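PDB 3B4U: dihydrodipicolinate synthase from Agrobacterium tumefaciens, which probably condenses pyruvate with an aldehyde through a Schiff-base intermediate, as in other TIM-barrel lyases of the dihydrodipicolinate synthase family. Local coordinates for residues T247-K251 with W263-R267. Numbering follows the deposited sequence.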
# COMPACT_ATOMS: atom_id res chain seq x y z
N THR B 247 16.92 3.07 -1.88
CA THR B 247 16.63 3.63 -3.17
C THR B 247 17.30 4.99 -3.38
O THR B 247 17.94 5.22 -4.41
CB THR B 247 15.12 3.61 -3.43
OG1 THR B 247 14.68 2.24 -3.42
CG2 THR B 247 14.77 4.28 -4.76
N PRO B 248 17.21 5.90 -2.39
CA PRO B 248 17.94 7.15 -2.55
C PRO B 248 19.47 6.95 -2.76
O PRO B 248 20.08 7.66 -3.54
CB PRO B 248 17.60 7.92 -1.27
CG PRO B 248 16.22 7.38 -0.85
CD PRO B 248 16.35 5.91 -1.19
N ALA B 249 20.07 5.97 -2.08
CA ALA B 249 21.50 5.70 -2.26
C ALA B 249 21.84 5.14 -3.64
O ALA B 249 22.84 5.51 -4.23
CB ALA B 249 22.02 4.78 -1.16
N VAL B 250 20.99 4.27 -4.17
CA VAL B 250 21.18 3.81 -5.52
C VAL B 250 21.18 4.98 -6.50
O VAL B 250 22.02 5.08 -7.39
CB VAL B 250 20.06 2.79 -5.90
CG1 VAL B 250 20.02 2.56 -7.40
CG2 VAL B 250 20.30 1.47 -5.20
N LYS B 251 20.23 5.90 -6.32
CA LYS B 251 20.17 7.07 -7.19
C LYS B 251 21.41 7.95 -7.10
O LYS B 251 21.90 8.46 -8.11
CB LYS B 251 18.89 7.85 -6.91
CG LYS B 251 17.62 7.12 -7.40
CD LYS B 251 16.34 7.93 -7.09
CE LYS B 251 15.74 8.48 -8.37
NZ LYS B 251 14.49 9.23 -8.09
N TRP B 263 19.39 12.56 -10.86
CA TRP B 263 19.02 11.39 -10.07
C TRP B 263 18.96 11.65 -8.60
O TRP B 263 18.35 10.86 -7.92
CB TRP B 263 19.97 10.23 -10.37
CG TRP B 263 19.94 9.91 -11.80
CD1 TRP B 263 20.84 10.30 -12.73
CD2 TRP B 263 18.91 9.20 -12.50
NE1 TRP B 263 20.45 9.89 -13.97
CE2 TRP B 263 19.25 9.21 -13.86
CE3 TRP B 263 17.72 8.54 -12.10
CZ2 TRP B 263 18.45 8.61 -14.82
CZ3 TRP B 263 16.93 7.95 -13.06
CH2 TRP B 263 17.30 7.96 -14.41
N SER B 264 19.52 12.79 -8.16
CA SER B 264 19.55 13.18 -6.75
C SER B 264 18.15 13.06 -6.16
O SER B 264 17.94 12.29 -5.18
CB SER B 264 20.20 14.57 -6.54
OG SER B 264 19.69 15.53 -7.45
N ASP B 265 17.24 13.73 -6.85
CA ASP B 265 15.90 13.96 -6.38
C ASP B 265 15.09 12.67 -6.24
O ASP B 265 15.11 11.80 -7.12
CB ASP B 265 15.15 14.94 -7.29
CG ASP B 265 15.54 16.40 -7.06
OD1 ASP B 265 16.32 16.65 -6.13
OD2 ASP B 265 15.08 17.24 -7.84
N VAL B 266 14.39 12.57 -5.12
CA VAL B 266 13.47 11.48 -4.87
C VAL B 266 12.11 12.07 -4.60
O VAL B 266 11.97 13.25 -4.26
CB VAL B 266 13.91 10.61 -3.67
CG1 VAL B 266 15.20 9.85 -4.02
CG2 VAL B 266 14.06 11.42 -2.38
N ARG B 267 11.09 11.25 -4.70
CA ARG B 267 9.74 11.67 -4.42
C ARG B 267 9.38 11.36 -2.99
O ARG B 267 9.72 10.31 -2.44
CB ARG B 267 8.76 10.99 -5.39
CG ARG B 267 7.35 11.42 -5.40
CD ARG B 267 6.68 11.00 -6.71
NE ARG B 267 6.80 11.85 -7.90
CZ ARG B 267 6.10 11.61 -9.03
NH1 ARG B 267 5.36 10.52 -9.10
NH2 ARG B 267 6.14 12.40 -10.09
O HOH W 1 19.23 10.54 -2.97
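Lys251 carries most of this contact, running its side chain along the backbone of 263-267. The close packing begins at its root, where Lys251 CB lies 3.2 Å from Trp263 O. The methylenes continue past the same carbonyl, with Lys251 CD 3.8 Å from Val266 CG1, and a bend at chi3 (109°) directs the ammonium group to Asp265, where Lys251 NZ donates to Asp265 O at 2.8 Å. The donor lies in the carbonyl plane, with a C=O...N angle of 152°. NZ also bonds Thr13 O and forms a salt bridge with Glu49, so three oxygens grip a buried charge. Lys251 CE lies at the edge of the Trp263 indole, near its plane, 4.2 Å from Trp263 CE3.

Packing is looser where Pro248 and Val266 cross at about a right angle, Pro248 CB 4.1 Å from Val266 CG1. Here a water donates to Pro248 O and Ser264 O, 3.1 Å from each, while the side chains of Ser264 and Asp265 start away from the helix on the more exposed side.

The contact thus fastens the loop before helix 275-289 onto helix 246-258, both following the last TIM-barrel strand, 208-211; Lys251 reaches back to loops after strands 6-10 (Thr13) and 40-43 (Glu49).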